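PDB 1TKS: 3,4-dihydroxy-2-butanone 4-phosphate synthase from Candida albicans, which catalyses the conversion of D-ribulose 5-phosphate to formate and 3,4-dihydroxy-2-butanone 4-phosphate, a step of riboflavin biosynthesis. Local coordinates for residues M47-R52 against I182-K187. Residues are numbered along the deposited sequence; the frame is centred on the assembly and turned at random.
Sequences MAFLVR and IQFGKK
F49 overlaps F184 by the outer end of its ring, along the CE2 and CZ atoms. The two form an aromatic pair joining two helices of the DHBP synthase fold, 44-52 and 178-188. The helices stand well apart, with the CA atoms of F49 and F184 12.4 Å from each other, so they do not pack backbone against backbone. Only these two side chains span the gap between 47-52 and 182-187, and the buried surface is small, 67 Å² over both sides.

The two rings reach out from opposite directions. F184 sets out from its helix toward 47-52. F49 starts out across the line to 182-187, and with CG anti to the backbone N (chi1 -178°) the ring reaches F184. On F184 the touching atoms are likewise CE2 and CZ, so each ring offers its outer end to the other. The ring centroids are 6.0 Å apart. The planes are inclined at 51°, so the rings meet obliquely. The attraction is apolar, through dispersion between ring carbons.

The pair belongs to a larger aromatic cluster in which Y53 and H188 each meet both phenylalanines, Y53 edge-to-face with each of them. L167, M176 and I190 add apolar cover to F184, which is buried, whereas F49 remains partly exposed. The F184 side chain lies about 10 Å from that of D34, a probable D-ribulose 5-phosphate-binding residue.

The closest approach is CZ of F49 to CZ of F184, 3.7 Å; CE2 of F49 follows at 4.0 Å from the same F184 CZ.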
ATOM      1  N   MET B  47      -6.193  -3.734 -11.652  1.00  8.86           N
ATOM      2  CA  MET B  47      -5.680  -3.167 -10.407  1.00  8.07           C
ATOM      3  C   MET B  47      -6.078  -4.096  -9.261  1.00  9.86           C
ATOM      4  O   MET B  47      -5.318  -4.303  -8.316  1.00  8.75           O
ATOM      5  CB  MET B  47      -6.260  -1.772 -10.154  1.00  8.67           C
ATOM      6  CG  MET B  47      -5.804  -1.161  -8.827  1.00 10.23           C
ATOM      7  SD  MET B  47      -4.022  -0.828  -8.702  1.00  8.22           S
ATOM      8  CE  MET B  47      -3.369  -2.302  -8.055  1.00 19.65           C
ATOM      9  N   ALA B  48      -7.283  -4.653  -9.344  1.00 10.23           N
ATOM     10  CA  ALA B  48      -7.744  -5.562  -8.307  1.00  9.82           C
ATOM     11  C   ALA B  48      -6.824  -6.783  -8.297  1.00  8.50           C
ATOM     12  O   ALA B  48      -6.506  -7.326  -7.237  1.00  8.80           O
ATOM     13  CB  ALA B  48      -9.184  -5.987  -8.563  1.00  9.87           C
ATOM     14  N   PHE B  49      -6.399  -7.207  -9.486  1.00  8.19           N
ATOM     15  CA  PHE B  49      -5.508  -8.351  -9.626  1.00  7.34           C
ATOM     16  C   PHE B  49      -4.156  -8.008  -9.015  1.00  7.77           C
ATOM     17  O   PHE B  49      -3.602  -8.780  -8.226  1.00  8.23           O
ATOM     18  CB  PHE B  49      -5.333  -8.702 -11.105  1.00  6.94           C
ATOM     19  CG  PHE B  49      -4.465  -9.906 -11.351  1.00  9.08           C
ATOM     20  CD1 PHE B  49      -5.006 -11.189 -11.336  1.00  9.58           C
ATOM     21  CD2 PHE B  49      -3.107  -9.753 -11.625  1.00  8.40           C
ATOM     22  CE1 PHE B  49      -4.205 -12.305 -11.593  1.00 10.48           C
ATOM     23  CE2 PHE B  49      -2.300 -10.859 -11.882  1.00  9.58           C
ATOM     24  CZ  PHE B  49      -2.853 -12.143 -11.869  1.00  9.93           C
ATOM     25  N   LEU B  50      -3.630  -6.842  -9.371  1.00  6.51           N
ATOM     26  CA  LEU B  50      -2.339  -6.403  -8.852  1.00  6.89           C
ATOM     27  C   LEU B  50      -2.345  -6.367  -7.324  1.00  7.53           C
ATOM     28  O   LEU B  50      -1.435  -6.884  -6.685  1.00  8.30           O
ATOM     29  CB  LEU B  50      -1.989  -5.014  -9.414  1.00  6.99           C
ATOM     30  CG  LEU B  50      -0.649  -4.422  -8.958  1.00  8.06           C
ATOM     31  CD1 LEU B  50       0.494  -5.374  -9.322  1.00  8.04           C
ATOM     32  CD2 LEU B  50      -0.432  -3.070  -9.617  1.00  8.95           C
ATOM     33  N   VAL B  51      -3.373  -5.753  -6.743  1.00  7.06           N
ATOM     34  CA  VAL B  51      -3.481  -5.661  -5.288  1.00  6.91           C
ATOM     35  C   VAL B  51      -3.628  -7.041  -4.644  1.00  7.69           C
ATOM     36  O   VAL B  51      -2.974  -7.340  -3.648  1.00  9.26           O
ATOM     37  CB  VAL B  51      -4.678  -4.768  -4.873  1.00  7.10           C
ATOM     38  CG1 VAL B  51      -4.906  -4.844  -3.370  1.00  7.20           C
ATOM     39  CG2 VAL B  51      -4.399  -3.325  -5.271  1.00  8.46           C
ATOM     40  N   ARG B  52      -4.474  -7.882  -5.226  1.00  8.08           N
ATOM     41  CA  ARG B  52      -4.719  -9.218  -4.692  1.00  7.92           C
ATOM     42  C   ARG B  52      -3.475 -10.077  -4.483  1.00  8.72           C
ATOM     43  O   ARG B  52      -3.379 -10.803  -3.491  1.00  9.61           O
ATOM     44  CB  ARG B  52      -5.699  -9.964  -5.604  1.00  8.78           C
ATOM     45  CG  ARG B  52      -5.782 -11.463  -5.354  1.00  8.66           C
ATOM     46  CD  ARG B  52      -6.478 -11.812  -4.049  1.00  9.28           C
ATOM     47  NE  ARG B  52      -6.494 -13.260  -3.862  1.00 10.86           N
ATOM     48  CZ  ARG B  52      -5.444 -13.971  -3.462  1.00 11.04           C
ATOM     49  NH1 ARG B  52      -4.297 -13.365  -3.192  1.00 11.80           N
ATOM     50  NH2 ARG B  52      -5.532 -15.290  -3.357  1.00 11.66           N
ATOM     51  N   ILE B 182       7.872 -18.025 -11.541  1.00  9.43           N
ATOM     52  CA  ILE B 182       7.705 -18.884 -12.707  1.00 10.54           C
ATOM     53  C   ILE B 182       6.355 -19.584 -12.578  1.00 10.38           C
ATOM     54  O   ILE B 182       5.589 -19.670 -13.536  1.00 11.27           O
ATOM     55  CB  ILE B 182       8.839 -19.934 -12.778  1.00 10.62           C
ATOM     56  CG1 ILE B 182      10.168 -19.233 -13.052  1.00 11.55           C
ATOM     57  CG2 ILE B 182       8.531 -20.975 -13.847  1.00 11.21           C
ATOM     58  CD1 ILE B 182      11.370 -20.155 -13.055  1.00 10.91           C
ATOM     59  N   GLN B 183       6.068 -20.072 -11.376  1.00 11.57           N
ATOM     60  CA  GLN B 183       4.805 -20.746 -11.103  1.00 13.51           C
ATOM     61  C   GLN B 183       3.629 -19.789 -11.312  1.00 12.07           C
ATOM     62  O   GLN B 183       2.620 -20.152 -11.918  1.00 12.94           O
ATOM     63  CB  GLN B 183       4.808 -21.279  -9.665  1.00 16.35           C
ATOM     64  CG  GLN B 183       3.460 -21.270  -8.966  1.00 26.01           C
ATOM     65  CD  GLN B 183       2.430 -22.122  -9.665  1.00 29.75           C
ATOM     66  OE1 GLN B 183       2.616 -23.324  -9.837  1.00 33.87           O
ATOM     67  NE2 GLN B 183       1.328 -21.501 -10.072  1.00 33.65           N
ATOM     68  N   PHE B 184       3.777 -18.565 -10.811  1.00 10.75           N
ATOM     69  CA  PHE B 184       2.737 -17.545 -10.927  1.00 10.55           C
ATOM     70  C   PHE B 184       2.508 -17.193 -12.396  1.00 10.06           C
ATOM     71  O   PHE B 184       1.369 -17.040 -12.846  1.00 10.64           O
ATOM     72  CB  PHE B 184       3.150 -16.290 -10.150  1.00  9.40           C
ATOM     73  CG  PHE B 184       2.054 -15.269 -10.016  1.00  9.31           C
ATOM     74  CD1 PHE B 184       1.126 -15.352  -8.980  1.00  9.94           C
ATOM     75  CD2 PHE B 184       1.934 -14.238 -10.944  1.00  8.84           C
ATOM     76  CE1 PHE B 184       0.092 -14.424  -8.871  1.00  9.90           C
ATOM     77  CE2 PHE B 184       0.907 -13.306 -10.848  1.00  9.61           C
ATOM     78  CZ  PHE B 184      -0.018 -13.399  -9.810  1.00  8.36           C
ATOM     79  N   GLY B 185       3.602 -17.071 -13.143  1.00 10.90           N
ATOM     80  CA  GLY B 185       3.503 -16.746 -14.554  1.00 12.48           C
ATOM     81  C   GLY B 185       2.757 -17.804 -15.346  1.00 12.12           C
ATOM     82  O   GLY B 185       1.932 -17.478 -16.197  1.00 12.70           O
ATOM     83  N   LYS B 186       3.038 -19.074 -15.074  1.00 12.10           N
ATOM     84  CA  LYS B 186       2.359 -20.148 -15.791  1.00 13.26           C
ATOM     85  C   LYS B 186       0.885 -20.246 -15.411  1.00 13.48           C
ATOM     86  O   LYS B 186       0.030 -20.465 -16.269  1.00 13.92           O
ATOM     87  CB  LYS B 186       3.057 -21.485 -15.531  1.00 16.60           C
ATOM     88  CG  LYS B 186       4.455 -21.568 -16.127  1.00 20.25           C
ATOM     89  CD  LYS B 186       5.080 -22.936 -15.913  1.00 24.44           C
ATOM     90  CE  LYS B 186       4.315 -24.024 -16.654  1.00 26.11           C
ATOM     91  NZ  LYS B 186       4.823 -25.382 -16.311  1.00 29.16           N
ATOM     92  N   LYS B 187       0.584 -20.067 -14.131  1.00 12.87           N
ATOM     93  CA  LYS B 187      -0.794 -20.150 -13.669  1.00 14.17           C
ATOM     94  C   LYS B 187      -1.670 -19.042 -14.247  1.00 13.87           C
ATOM     95  O   LYS B 187      -2.819 -19.276 -14.614  1.00 15.17           O
ATOM     96  CB  LYS B 187      -0.846 -20.085 -12.142  1.00 15.28           C
ATOM     97  CG  LYS B 187      -2.251 -20.137 -11.569  1.00 19.46           C
ATOM     98  CD  LYS B 187      -2.226 -20.137 -10.051  1.00 21.57           C
ATOM     99  CE  LYS B 187      -3.628 -20.184  -9.471  1.00 24.18           C
ATOM    100  NZ  LYS B 187      -3.590 -20.269  -7.986  1.00 27.71           N
TER